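Interferon alpha/beta receptor 1 (Mus musculus, PDB 3WCY) forms, together with IFNAR2, the heterodimeric receptor for type I interferons, whose binding activates JAK-STAT signalling. Local coordinates at residues A115-I120 with V160-E165; V107-E112 with T191-S196; L335-I340 with D355-T360; P310-T315 with V372-L377; D10-D15 with T99-P104. One frame throughout, in Å; residues are numbered along the deposited sequence.

Contact 1 of 5, residues A115-I120 with V160-E165; sequences AILVHI and VEKIPE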
# COMPACT_ATOMS: atom_id res chain seq x y z
N ALA A 115 -6.98 -18.77 -15.58
CA ALA A 115 -6.17 -17.62 -15.17
C ALA A 115 -4.83 -17.45 -15.88
O ALA A 115 -4.28 -18.41 -16.43
CB ALA A 115 -5.95 -17.65 -13.66
N ILE A 116 -4.31 -16.20 -15.84
CA ILE A 116 -3.00 -15.78 -16.35
C ILE A 116 -2.28 -14.96 -15.27
O ILE A 116 -2.85 -14.00 -14.72
CB ILE A 116 -3.06 -15.09 -17.75
CG1 ILE A 116 -3.22 -16.14 -18.87
CG2 ILE A 116 -1.82 -14.21 -18.01
CD1 ILE A 116 -3.86 -15.66 -20.15
N LEU A 117 -1.04 -15.37 -14.95
CA LEU A 117 -0.17 -14.71 -13.98
C LEU A 117 0.77 -13.77 -14.74
O LEU A 117 1.51 -14.21 -15.62
CB LEU A 117 0.64 -15.76 -13.19
CG LEU A 117 -0.15 -16.70 -12.28
CD1 LEU A 117 -0.20 -18.09 -12.86
CD2 LEU A 117 0.45 -16.72 -10.89
N VAL A 118 0.71 -12.46 -14.42
CA VAL A 118 1.54 -11.43 -15.03
C VAL A 118 2.63 -11.02 -14.03
O VAL A 118 2.35 -10.32 -13.05
CB VAL A 118 0.73 -10.22 -15.56
CG1 VAL A 118 1.64 -9.14 -16.12
CG2 VAL A 118 -0.28 -10.66 -16.61
N HIS A 119 3.86 -11.51 -14.26
CA HIS A 119 5.02 -11.24 -13.42
C HIS A 119 5.68 -9.96 -13.91
O HIS A 119 6.35 -9.94 -14.95
CB HIS A 119 5.99 -12.43 -13.42
CG HIS A 119 5.34 -13.73 -13.03
ND1 HIS A 119 5.26 -14.13 -11.71
CD2 HIS A 119 4.75 -14.66 -13.80
CE1 HIS A 119 4.62 -15.28 -11.72
NE2 HIS A 119 4.30 -15.65 -12.96
N ILE A 120 5.43 -8.86 -13.18
CA ILE A 120 5.96 -7.54 -13.51
C ILE A 120 7.26 -7.27 -12.76
O ILE A 120 7.32 -7.42 -11.54
CB ILE A 120 4.92 -6.40 -13.27
CG1 ILE A 120 3.51 -6.77 -13.78
CG2 ILE A 120 5.38 -5.08 -13.86
CD1 ILE A 120 2.41 -6.30 -12.89
N VAL A 160 2.99 -9.39 -9.14
CA VAL A 160 2.40 -10.59 -9.73
C VAL A 160 0.89 -10.35 -9.65
O VAL A 160 0.34 -10.29 -8.54
CB VAL A 160 2.82 -11.93 -9.08
CG1 VAL A 160 2.06 -13.10 -9.71
CG2 VAL A 160 4.33 -12.16 -9.19
N GLU A 161 0.24 -10.15 -10.79
CA GLU A 161 -1.20 -9.93 -10.80
C GLU A 161 -1.87 -11.05 -11.56
O GLU A 161 -1.69 -11.18 -12.77
CB GLU A 161 -1.57 -8.53 -11.34
CG GLU A 161 -3.07 -8.20 -11.35
CD GLU A 161 -3.80 -8.20 -10.01
OE1 GLU A 161 -3.43 -7.41 -9.12
OE2 GLU A 161 -4.77 -8.98 -9.88
N LYS A 162 -2.61 -11.91 -10.83
CA LYS A 162 -3.31 -13.03 -11.43
C LYS A 162 -4.64 -12.54 -12.02
O LYS A 162 -5.49 -12.02 -11.29
CB LYS A 162 -3.53 -14.16 -10.41
CG LYS A 162 -4.10 -15.45 -11.01
CD LYS A 162 -4.14 -16.61 -10.00
CE LYS A 162 -5.35 -16.59 -9.08
NZ LYS A 162 -6.62 -16.84 -9.80
N ILE A 163 -4.78 -12.67 -13.36
CA ILE A 163 -5.99 -12.28 -14.09
C ILE A 163 -6.92 -13.51 -14.12
O ILE A 163 -6.58 -14.50 -14.76
CB ILE A 163 -5.69 -11.70 -15.49
CG1 ILE A 163 -4.77 -10.46 -15.37
CG2 ILE A 163 -6.99 -11.35 -16.22
CD1 ILE A 163 -3.96 -10.14 -16.60
N PRO A 164 -8.06 -13.47 -13.38
CA PRO A 164 -8.93 -14.66 -13.32
C PRO A 164 -10.14 -14.54 -14.25
O PRO A 164 -10.21 -13.61 -15.07
CB PRO A 164 -9.46 -14.60 -11.89
CG PRO A 164 -9.54 -13.11 -11.59
CD PRO A 164 -8.59 -12.39 -12.53
N GLU A 165 -11.11 -15.49 -14.11
CA GLU A 165 -12.34 -15.61 -14.91
C GLU A 165 -12.09 -15.72 -16.43
O GLU A 165 -12.90 -15.22 -17.23
CB GLU A 165 -13.31 -14.46 -14.55
CG GLU A 165 -14.67 -14.94 -14.05
CD GLU A 165 -15.69 -13.83 -13.88
OE1 GLU A 165 -16.19 -13.30 -14.90
OE2 GLU A 165 -16.01 -13.51 -12.71
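Val160 has more surface buried here than any other residue and turns both methyls to the His119 imidazole: CG2 lies 3.3 Å from His119 ND1, and CG1 lies 3.9 Å from His119 CE1. The two side chains run side by side and point the same way, the His119 CG being anti to the carbonyl carbon (chi1 -54°). On the same face CD2 of Leu117 crosses to CG1 of Val160 at 4.1 Å, and CB of Ala115 rests 3.9 Å from CG of Lys162. The far nitrogen of the ring, NE2, is hydrogen-bonded to Glu110 of strand 106-111. An alanine in place of His119 would probably uncover Val160 CG2 in particular and leave Glu110 without this partner. Ile163, second in buried surface, faces the other way, its CD1 3.7 Å from CG2 of Val118; it also meets Ile141, Ile143 and Leu174. Between the faces runs an antiparallel ladder of four backbone bonds. Ile163 N gives a 2.7 Å bond to Ile116 O and Ile116 N returns one to Ile163 O, while Val118 and Glu161 exchange a longer pair. Strands 116-121 and 160-163 thus share one sheet of a fibronectin type III sandwich: Ile116, Val118 and Ile163 turn to its apolar interior, Glu161 leaves from the same face but bends off to Ser156, and Leu117, His119, Val160 and Lys162 line the other.

Contact 2 of 5, residues V107-E112 with T191-S196; sequences VRLEAE and TVQCIS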
# COMPACT_ATOMS: atom_id res chain seq x y z
N VAL A 107 8.03 -7.97 -18.34
CA VAL A 107 6.87 -8.83 -18.08
C VAL A 107 7.02 -10.26 -18.60
O VAL A 107 7.36 -10.46 -19.76
CB VAL A 107 5.51 -8.15 -18.46
CG1 VAL A 107 5.64 -7.29 -19.71
CG2 VAL A 107 4.37 -9.15 -18.61
N ARG A 108 6.77 -11.26 -17.72
CA ARG A 108 6.80 -12.68 -18.08
C ARG A 108 5.44 -13.28 -17.73
O ARG A 108 4.97 -13.12 -16.61
CB ARG A 108 7.94 -13.45 -17.36
CG ARG A 108 9.34 -12.84 -17.44
CD ARG A 108 9.99 -12.88 -18.82
NE ARG A 108 11.20 -12.06 -18.85
CZ ARG A 108 12.04 -11.99 -19.88
NH1 ARG A 108 11.83 -12.71 -20.97
NH2 ARG A 108 13.11 -11.21 -19.82
N LEU A 109 4.82 -13.96 -18.71
CA LEU A 109 3.50 -14.57 -18.56
C LEU A 109 3.57 -16.05 -18.17
O LEU A 109 4.47 -16.78 -18.60
CB LEU A 109 2.67 -14.41 -19.84
CG LEU A 109 2.53 -12.99 -20.39
CD1 LEU A 109 2.11 -13.01 -21.81
CD2 LEU A 109 1.55 -12.18 -19.58
N GLU A 110 2.60 -16.48 -17.35
CA GLU A 110 2.44 -17.85 -16.87
C GLU A 110 0.94 -18.14 -16.91
O GLU A 110 0.16 -17.33 -16.41
CB GLU A 110 2.98 -17.94 -15.43
CG GLU A 110 3.30 -19.35 -14.97
CD GLU A 110 3.21 -19.62 -13.47
OE1 GLU A 110 3.18 -18.65 -12.68
OE2 GLU A 110 3.17 -20.81 -13.09
N ALA A 111 0.51 -19.24 -17.56
CA ALA A 111 -0.93 -19.53 -17.67
C ALA A 111 -1.40 -20.78 -16.92
O ALA A 111 -0.61 -21.69 -16.67
CB ALA A 111 -1.35 -19.61 -19.12
N GLU A 112 -2.70 -20.79 -16.58
CA GLU A 112 -3.38 -21.88 -15.86
C GLU A 112 -4.68 -22.19 -16.66
O GLU A 112 -4.71 -21.94 -17.86
CB GLU A 112 -3.73 -21.43 -14.43
CG GLU A 112 -2.53 -21.02 -13.58
CD GLU A 112 -2.78 -20.72 -12.12
OE1 GLU A 112 -3.77 -20.02 -11.81
OE2 GLU A 112 -1.94 -21.13 -11.28
N THR A 191 6.19 -4.27 -24.99
CA THR A 191 5.97 -4.97 -26.27
C THR A 191 4.90 -6.02 -25.98
O THR A 191 4.96 -6.67 -24.93
CB THR A 191 7.28 -5.59 -26.80
OG1 THR A 191 8.21 -4.55 -27.10
CG2 THR A 191 7.06 -6.41 -28.05
N VAL A 192 3.89 -6.14 -26.86
CA VAL A 192 2.81 -7.11 -26.68
C VAL A 192 3.33 -8.55 -26.51
O VAL A 192 4.31 -8.94 -27.15
CB VAL A 192 1.66 -6.95 -27.72
CG1 VAL A 192 2.11 -7.35 -29.12
CG2 VAL A 192 0.42 -7.74 -27.31
N GLN A 193 2.75 -9.28 -25.54
CA GLN A 193 3.09 -10.66 -25.22
C GLN A 193 1.83 -11.49 -25.13
O GLN A 193 0.90 -11.12 -24.41
CB GLN A 193 3.87 -10.73 -23.91
CG GLN A 193 5.36 -10.73 -24.11
CD GLN A 193 6.04 -10.81 -22.79
OE1 GLN A 193 6.14 -11.89 -22.19
NE2 GLN A 193 6.52 -9.67 -22.29
N CYS A 194 1.80 -12.59 -25.89
CA CYS A 194 0.66 -13.49 -25.95
C CYS A 194 0.96 -14.83 -25.28
O CYS A 194 2.11 -15.28 -25.27
CB CYS A 194 0.19 -13.68 -27.39
SG CYS A 194 -0.05 -12.13 -28.31
N ILE A 195 -0.08 -15.45 -24.72
CA ILE A 195 -0.03 -16.75 -24.04
C ILE A 195 -1.38 -17.46 -24.17
O ILE A 195 -2.42 -16.80 -24.29
CB ILE A 195 0.43 -16.59 -22.55
CG1 ILE A 195 0.65 -17.96 -21.85
CG2 ILE A 195 -0.53 -15.67 -21.76
CD1 ILE A 195 1.48 -17.95 -20.61
N SER A 196 -1.37 -18.81 -24.17
CA SER A 196 -2.60 -19.59 -24.24
C SER A 196 -2.87 -20.30 -22.92
O SER A 196 -1.93 -20.76 -22.26
CB SER A 196 -2.53 -20.58 -25.40
OG SER A 196 -3.82 -20.75 -25.97
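The carbonyl oxygen of Val107 accepts the contact's one hydrogen bond, 2.8 Å from NE2 of Gln193. It bridges the two sheets of a fibronectin type III sandwich, whose first strand (106-111) and last strand (193-196) run nearly parallel here, 13° apart with axes 7.2 Å from each other. The Gln193 chain is extended beyond CG (chi2 -180°), and Val107 O lies close to the plane of its amide. The donor hydrogen is not aimed quite straight, with 151° at the proton. Val107 CG1 slides past the same NE2, and Leu109 CD1 packs 3.6 Å from Gln193 CB, so both ends of the glutamine are in use. A leucine in place of Gln193 would probably leave Val107 O without this N-H, removing the polar tie between these strand edges. Farther along, Leu109 and Ile195 pack together: CD1 of Leu109 touches CG2 of Ile195 at 3.7 Å. Ile195 CG1 is anti to the backbone N, and CD1 beyond it reaches the Leu109-Ala111 backbone. Strand 193-196 is tied to its neighbour 171-179 by the Cys194-Cys173 disulfide, on the side turned away from strand 106-111. At the end of the contact CB of Ala111 touches two groups of the last strand, 3.6 Å from Ile195 CD1 and 3.4 Å from the carbonyl oxygen of Ser196.

Contact 3 of 5, residues L335-I340 with D355-T360; sequences LNYEII and DGPEFT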
# COMPACT_ATOMS: atom_id res chain seq x y z
N LEU A 335 -15.13 15.13 9.44
CA LEU A 335 -15.49 13.71 9.51
C LEU A 335 -16.39 13.27 8.34
O LEU A 335 -17.11 14.09 7.76
CB LEU A 335 -16.17 13.39 10.86
CG LEU A 335 -15.26 13.27 12.10
CD1 LEU A 335 -15.16 14.59 12.83
CD2 LEU A 335 -15.79 12.26 13.07
N ASN A 336 -16.33 11.96 7.99
CA ASN A 336 -17.14 11.35 6.93
C ASN A 336 -18.19 10.43 7.56
O ASN A 336 -17.86 9.67 8.49
CB ASN A 336 -16.27 10.60 5.91
CG ASN A 336 -16.83 10.59 4.50
OD1 ASN A 336 -17.22 11.62 3.94
ND2 ASN A 336 -16.82 9.42 3.88
N TYR A 337 -19.44 10.50 7.08
CA TYR A 337 -20.55 9.73 7.63
C TYR A 337 -21.19 8.74 6.64
O TYR A 337 -21.07 8.92 5.43
CB TYR A 337 -21.62 10.67 8.23
CG TYR A 337 -21.07 11.71 9.19
CD1 TYR A 337 -20.80 13.00 8.77
CD2 TYR A 337 -20.84 11.39 10.53
CE1 TYR A 337 -20.30 13.96 9.66
CE2 TYR A 337 -20.35 12.34 11.43
CZ TYR A 337 -20.08 13.62 10.99
OH TYR A 337 -19.59 14.56 11.86
N GLU A 338 -21.86 7.71 7.18
CA GLU A 338 -22.55 6.67 6.41
C GLU A 338 -23.93 6.39 6.98
O GLU A 338 -24.11 6.40 8.20
CB GLU A 338 -21.72 5.37 6.40
CG GLU A 338 -21.83 4.60 5.09
CD GLU A 338 -21.38 3.15 5.12
OE1 GLU A 338 -20.26 2.87 5.59
OE2 GLU A 338 -22.15 2.30 4.61
N ILE A 339 -24.92 6.12 6.11
CA ILE A 339 -26.29 5.79 6.51
C ILE A 339 -26.73 4.43 5.99
O ILE A 339 -26.30 4.01 4.92
CB ILE A 339 -27.29 6.96 6.23
CG1 ILE A 339 -27.98 7.40 7.51
CG2 ILE A 339 -28.32 6.65 5.15
CD1 ILE A 339 -27.27 8.47 8.20
N ILE A 340 -27.55 3.73 6.78
CA ILE A 340 -28.11 2.42 6.44
C ILE A 340 -29.60 2.48 6.81
O ILE A 340 -29.95 2.41 8.00
CB ILE A 340 -27.33 1.24 7.11
CG1 ILE A 340 -25.90 1.10 6.53
CG2 ILE A 340 -28.08 -0.09 6.97
CD1 ILE A 340 -24.81 0.63 7.55
N ASP A 355 -21.19 14.14 2.83
CA ASP A 355 -20.03 14.91 3.27
C ASP A 355 -20.22 15.32 4.72
O ASP A 355 -19.40 14.97 5.57
CB ASP A 355 -19.81 16.13 2.36
CG ASP A 355 -20.12 15.84 0.90
OD1 ASP A 355 -19.33 15.10 0.26
OD2 ASP A 355 -21.20 16.27 0.43
N GLY A 356 -21.32 16.01 4.99
CA GLY A 356 -21.69 16.47 6.32
C GLY A 356 -22.57 15.48 7.07
O GLY A 356 -22.81 14.37 6.58
N PRO A 357 -23.10 15.85 8.25
CA PRO A 357 -23.94 14.91 9.01
C PRO A 357 -25.44 14.99 8.70
O PRO A 357 -26.18 14.06 9.02
CB PRO A 357 -23.63 15.26 10.46
CG PRO A 357 -22.97 16.63 10.43
CD PRO A 357 -22.91 17.10 9.01
N GLU A 358 -25.88 16.11 8.12
CA GLU A 358 -27.27 16.35 7.77
C GLU A 358 -27.71 15.58 6.51
O GLU A 358 -27.58 16.08 5.38
CB GLU A 358 -27.54 17.86 7.63
CG GLU A 358 -28.36 18.44 8.75
CD GLU A 358 -28.82 19.86 8.49
OE1 GLU A 358 -28.09 20.80 8.87
OE2 GLU A 358 -29.91 20.03 7.88
N PHE A 359 -28.20 14.34 6.72
CA PHE A 359 -28.73 13.45 5.68
C PHE A 359 -30.21 13.76 5.55
O PHE A 359 -30.89 13.94 6.56
CB PHE A 359 -28.55 11.98 6.09
CG PHE A 359 -27.17 11.40 5.92
CD1 PHE A 359 -26.87 10.56 4.85
CD2 PHE A 359 -26.17 11.66 6.85
CE1 PHE A 359 -25.59 10.01 4.70
CE2 PHE A 359 -24.89 11.12 6.70
CZ PHE A 359 -24.61 10.30 5.62
N THR A 360 -30.71 13.84 4.32
CA THR A 360 -32.12 14.13 4.08
C THR A 360 -32.74 13.01 3.25
O THR A 360 -32.50 12.92 2.04
CB THR A 360 -32.28 15.57 3.53
OG1 THR A 360 -31.77 16.50 4.49
CG2 THR A 360 -33.73 15.92 3.20
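Ile339 and Phe359 reach toward each other tip to tip, and the isoleucine meets the phenyl ring face-on. Its CD1 stands over the middle of the ring, 3.7 Å from the centroid and 12° off the ring normal, a well-centred CH-pi contact. CG of Phe359 is anti to its own carbonyl carbon (chi1 -78°), beside the backbone N. The rim of the same ring is turned to Tyr337: CB of Tyr337 lies near the ring plane, 3.6 Å from Phe359 CE2, and the carbonyl oxygen of Tyr337 is in plane at the edge, 3.8 Å from Phe359 CZ. Phe359 is therefore met on a face by one residue of segment 335-340 and at its edge by another.

Tyr337 in turn offers a face to Pro357. CB of Pro357 sits 4.0 Å from the tyrosine centroid, 25° off the normal, and is shifted toward the rim, with Tyr337 CE1 its nearest ring atom at 3.7 Å. The two side chains cross at a slant. Gly356 O approaches Tyr337 CD1 obliquely, bringing main chain as well as side chains against this ring. Around the cluster, Tyr337 also touches Val325 and Cys332, and Ile339 touches Val323, Val372 and Ala374. Strands 337-343 and 358-361 belong to different sheets, so this alternation of aromatic rings and aliphatic groups is the inter-sheet packing typical of a fibronectin type III beta sandwich, here in the fourth such domain of the receptor.

Contact 4 of 5, residues P310-T315 with V372-L377; sequences PVITVT and VQARVL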
# COMPACT_ATOMS: atom_id res chain seq x y z
N PRO A 310 -22.03 6.25 16.65
CA PRO A 310 -22.46 7.65 16.78
C PRO A 310 -23.90 7.77 17.29
O PRO A 310 -24.61 6.75 17.38
CB PRO A 310 -22.32 8.20 15.35
CG PRO A 310 -21.82 7.06 14.50
CD PRO A 310 -22.11 5.80 15.25
N VAL A 311 -24.35 9.00 17.63
CA VAL A 311 -25.72 9.22 18.11
C VAL A 311 -26.61 9.79 17.00
O VAL A 311 -26.50 10.96 16.63
CB VAL A 311 -25.84 10.01 19.45
CG1 VAL A 311 -27.25 9.90 20.01
CG2 VAL A 311 -24.82 9.52 20.48
N ILE A 312 -27.48 8.92 16.46
CA ILE A 312 -28.42 9.22 15.38
C ILE A 312 -29.68 9.95 15.88
O ILE A 312 -30.24 9.59 16.92
CB ILE A 312 -28.69 7.95 14.52
CG1 ILE A 312 -29.26 8.29 13.13
CG2 ILE A 312 -29.53 6.87 15.25
CD1 ILE A 312 -29.14 7.17 12.08
N THR A 313 -30.09 11.01 15.15
CA THR A 313 -31.27 11.83 15.44
C THR A 313 -32.16 11.86 14.19
O THR A 313 -31.68 12.16 13.10
CB THR A 313 -30.85 13.25 15.88
OG1 THR A 313 -29.66 13.21 16.67
CG2 THR A 313 -31.94 13.95 16.65
N VAL A 314 -33.45 11.52 14.35
CA VAL A 314 -34.38 11.51 13.21
C VAL A 314 -35.51 12.50 13.36
O VAL A 314 -36.17 12.55 14.40
CB VAL A 314 -34.86 10.11 12.75
CG1 VAL A 314 -33.70 9.29 12.18
CG2 VAL A 314 -35.56 9.35 13.86
N THR A 315 -35.72 13.32 12.34
CA THR A 315 -36.76 14.33 12.32
C THR A 315 -37.62 14.10 11.08
O THR A 315 -37.24 14.47 9.96
CB THR A 315 -36.15 15.74 12.43
OG1 THR A 315 -35.09 15.73 13.40
CG2 THR A 315 -37.17 16.78 12.82
N VAL A 372 -33.52 3.57 10.52
CA VAL A 372 -32.22 4.16 10.15
C VAL A 372 -31.09 3.70 11.09
O VAL A 372 -31.33 3.45 12.28
CB VAL A 372 -32.27 5.72 10.04
CG1 VAL A 372 -31.25 6.22 9.03
CG2 VAL A 372 -33.67 6.22 9.66
N GLN A 373 -29.87 3.60 10.54
CA GLN A 373 -28.64 3.22 11.23
C GLN A 373 -27.48 4.02 10.64
O GLN A 373 -27.44 4.22 9.43
CB GLN A 373 -28.37 1.72 11.06
CG GLN A 373 -28.44 0.95 12.36
CD GLN A 373 -27.75 -0.38 12.26
OE1 GLN A 373 -26.59 -0.49 11.83
NE2 GLN A 373 -28.42 -1.43 12.71
N ALA A 374 -26.55 4.48 11.48
CA ALA A 374 -25.41 5.27 11.00
C ALA A 374 -24.06 4.89 11.60
O ALA A 374 -23.98 4.37 12.71
CB ALA A 374 -25.67 6.76 11.21
N ARG A 375 -22.99 5.18 10.84
CA ARG A 375 -21.60 4.95 11.24
C ARG A 375 -20.71 6.09 10.78
O ARG A 375 -21.04 6.80 9.82
CB ARG A 375 -21.09 3.58 10.75
CG ARG A 375 -21.41 2.41 11.69
CD ARG A 375 -20.64 2.42 13.01
NE ARG A 375 -19.20 2.20 12.82
CZ ARG A 375 -18.30 2.17 13.79
NH1 ARG A 375 -18.67 2.33 15.06
NH2 ARG A 375 -17.02 1.97 13.52
N VAL A 376 -19.60 6.29 11.49
CA VAL A 376 -18.64 7.36 11.22
C VAL A 376 -17.32 6.83 10.61
O VAL A 376 -16.91 5.70 10.92
CB VAL A 376 -18.45 8.28 12.46
CG1 VAL A 376 -17.62 7.61 13.56
CG2 VAL A 376 -17.90 9.64 12.08
N LEU A 377 -16.71 7.61 9.70
CA LEU A 377 -15.48 7.23 9.00
C LEU A 377 -14.40 8.31 9.09
O LEU A 377 -14.61 9.44 8.66
CB LEU A 377 -15.77 6.87 7.53
CG LEU A 377 -16.77 5.73 7.26
CD1 LEU A 377 -17.31 5.81 5.85
CD2 LEU A 377 -16.16 4.35 7.54
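Ile312 makes the central apolar contacts, driving its CD1 between two residues of the facing strand: 3.6 Å to CB of Ala374 and 3.8 Å to CG1 of Val372. CG1 of Ile312 is anti to the backbone N (chi1 -160°) and CD1 is anti again (chi2 162°), so the chain extends straight enough for its last carbon to touch a residue as small as alanine. Val314 follows along the same strand, its CG1 4.0 Å from CG2 of Val372, the two valines sliding past each other in opposite directions. Val372 thus divides its methyls, CG1 meeting Ile312 and CG2 meeting Val314. At the other end CG of Pro310 comes to 4.1 Å from CB of Val376.

A second kind of contact sets the proline ring against main chain. CD of Pro310 lies 3.5 Å from the carbonyl oxygen of Ala374, and its CG lies 3.9 Å from CA of Arg375 and 3.8 Å from N of Val376. The segments share no hydrogen bond. The one charged side chain, Arg375, leaves from the far side of its strand, and its NH1 is bonded to the carbonyl of Pro307.

The strand axes pass 7.4 Å apart at 140°, the spacing of stacked sheets, here the two of the beta sandwich of the fourth fibronectin type III domain. Strand 311-316 is hydrogen-bonded to 321-326, whose Val323 and Val325 join the packing, while strand 369-376 lies between 337-343 and 392-395, with Ile339 against Val372 and Ala374, and Leu392 against Ile312 and Val314.

Contact 5 of 5, residues D10-D15 with T99-P104; sequences DVYIID and TAHMSP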
# COMPACT_ATOMS: atom_id res chain seq x y z
N ASP A 10 21.73 18.41 -26.15
CA ASP A 10 20.85 17.80 -25.15
C ASP A 10 21.22 16.35 -24.80
O ASP A 10 21.73 15.62 -25.64
CB ASP A 10 19.37 17.89 -25.59
CG ASP A 10 18.58 18.95 -24.85
OD1 ASP A 10 17.88 18.59 -23.87
OD2 ASP A 10 18.66 20.14 -25.24
N VAL A 11 20.94 15.95 -23.55
CA VAL A 11 21.22 14.61 -23.03
C VAL A 11 19.91 13.85 -22.72
O VAL A 11 19.09 14.33 -21.93
CB VAL A 11 22.23 14.63 -21.84
CG1 VAL A 11 21.76 15.51 -20.68
CG2 VAL A 11 22.57 13.21 -21.35
N TYR A 12 19.73 12.68 -23.36
CA TYR A 12 18.56 11.84 -23.14
C TYR A 12 18.87 10.79 -22.09
O TYR A 12 19.89 10.11 -22.16
CB TYR A 12 18.04 11.20 -24.44
CG TYR A 12 16.72 10.47 -24.27
CD1 TYR A 12 15.51 11.16 -24.29
CD2 TYR A 12 16.68 9.09 -24.10
CE1 TYR A 12 14.30 10.50 -24.15
CE2 TYR A 12 15.47 8.42 -23.94
CZ TYR A 12 14.28 9.13 -23.97
OH TYR A 12 13.09 8.46 -23.81
N ILE A 13 17.98 10.68 -21.09
CA ILE A 13 18.12 9.72 -20.00
C ILE A 13 16.90 8.82 -19.93
O ILE A 13 15.77 9.29 -19.72
CB ILE A 13 18.46 10.36 -18.61
CG1 ILE A 13 19.42 11.56 -18.72
CG2 ILE A 13 19.01 9.29 -17.64
CD1 ILE A 13 19.40 12.50 -17.56
N ILE A 14 17.13 7.52 -20.12
CA ILE A 14 16.11 6.48 -20.03
C ILE A 14 16.61 5.54 -18.92
O ILE A 14 17.50 4.72 -19.16
CB ILE A 14 15.77 5.82 -21.41
CG1 ILE A 14 14.68 4.74 -21.31
CG2 ILE A 14 17.00 5.33 -22.17
CD1 ILE A 14 13.28 5.24 -21.55
N ASP A 15 16.10 5.76 -17.68
CA ASP A 15 16.49 5.05 -16.46
C ASP A 15 17.96 5.38 -16.20
O ASP A 15 18.29 6.56 -16.04
CB ASP A 15 16.22 3.53 -16.57
CG ASP A 15 14.76 3.15 -16.70
OD1 ASP A 15 14.02 3.86 -17.41
OD2 ASP A 15 14.36 2.13 -16.11
N THR A 99 14.80 14.86 -15.43
CA THR A 99 14.90 14.63 -16.88
C THR A 99 14.85 13.16 -17.30
O THR A 99 14.69 12.88 -18.49
CB THR A 99 16.12 15.36 -17.47
OG1 THR A 99 17.29 15.03 -16.71
CG2 THR A 99 15.94 16.87 -17.54
N ALA A 100 14.98 12.23 -16.33
CA ALA A 100 14.98 10.78 -16.60
C ALA A 100 13.61 10.21 -16.94
O ALA A 100 12.62 10.49 -16.25
CB ALA A 100 15.59 10.02 -15.43
N HIS A 101 13.55 9.41 -18.02
CA HIS A 101 12.35 8.75 -18.51
C HIS A 101 12.25 7.34 -17.94
O HIS A 101 13.26 6.78 -17.51
CB HIS A 101 12.38 8.66 -20.05
CG HIS A 101 12.19 9.97 -20.74
ND1 HIS A 101 10.95 10.36 -21.23
CD2 HIS A 101 13.09 10.94 -21.01
CE1 HIS A 101 11.14 11.54 -21.78
NE2 HIS A 101 12.41 11.94 -21.68
N MET A 102 11.05 6.77 -17.97
CA MET A 102 10.78 5.42 -17.49
C MET A 102 10.68 4.42 -18.64
O MET A 102 9.80 4.55 -19.49
CB MET A 102 9.47 5.40 -16.70
CG MET A 102 9.64 5.73 -15.26
SD MET A 102 8.04 6.10 -14.52
CE MET A 102 7.30 4.51 -14.53
N SER A 103 11.58 3.41 -18.65
CA SER A 103 11.57 2.35 -19.66
C SER A 103 10.39 1.41 -19.34
O SER A 103 9.99 1.37 -18.18
CB SER A 103 12.89 1.58 -19.65
OG SER A 103 13.03 0.83 -18.45
N PRO A 104 9.78 0.70 -20.32
CA PRO A 104 8.64 -0.17 -19.97
C PRO A 104 8.99 -1.27 -18.95
O PRO A 104 10.16 -1.66 -18.87
CB PRO A 104 8.20 -0.74 -21.32
CG PRO A 104 8.80 0.17 -22.35
CD PRO A 104 10.09 0.63 -21.76
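His101 N bonds to Ile13 O at 2.8 Å and Asp15 N to His101 O at 3.0 Å, the two bonds flanking Ile14 and making a short parallel bridge. This small parallel pairing lies near the junction of the first two fibronectin type III domains, where strand 12-14 takes up the chain that leads from one domain into the next. Side chains leave on both faces. On one, CG2 of Ile13 packs 4.1 Å from CB of Ala100. On the other, the Tyr12 ring and the His101 imidazole lie nearly parallel, planes 25° apart, but slid so far that they barely overlap, with centroids 4.7 Å from each other. The phenol comes over a face of the imidazole: CE1 of Tyr12 is 3.4 Å from CD2 of His101, and the hydroxyl stands above the rim. CD1 of Ile14 touches CB of the same histidine at 3.8 Å.

Asp15 closes the pairing with its carboxylate, placed by CG anti to the carbonyl carbon (chi1 -65°). Both oxygens are gripped by Ser103, whose N-H and O-H donors are likely to ease the burial of the charge; Trp130 and Pro123 pack around it. The syn lone pair of Asp15 OD1 takes the Ser103 N-H at 2.8 Å, while Ser103 OG donates to Asp15 OD2 from above the carboxylate plane, 50° out of it, at 3.0 Å.

Contacts 1 and 2 belong to the second fibronectin type III domain, with centres 9 Å apart. Strands 106-111 and 116-121 are neighbours there, joined by bonds such as Leu117 N to Glu110 O at 2.7 Å, and Ile116 CD1 packs on Ile195 CG2. Contacts 3 and 4 form a similar pair in the fourth domain, centres 8 Å apart, linked by Asn336 O to Leu377 N at 2.7 Å. The two pairs lie on opposite sides of the chain's centre, contacts 2 and 4 about 50 Å apart between centres. Contact 5 adjoins contact 2 in sequence, yet their centres are 27 Å apart, as the chain passes from the first domain into the second.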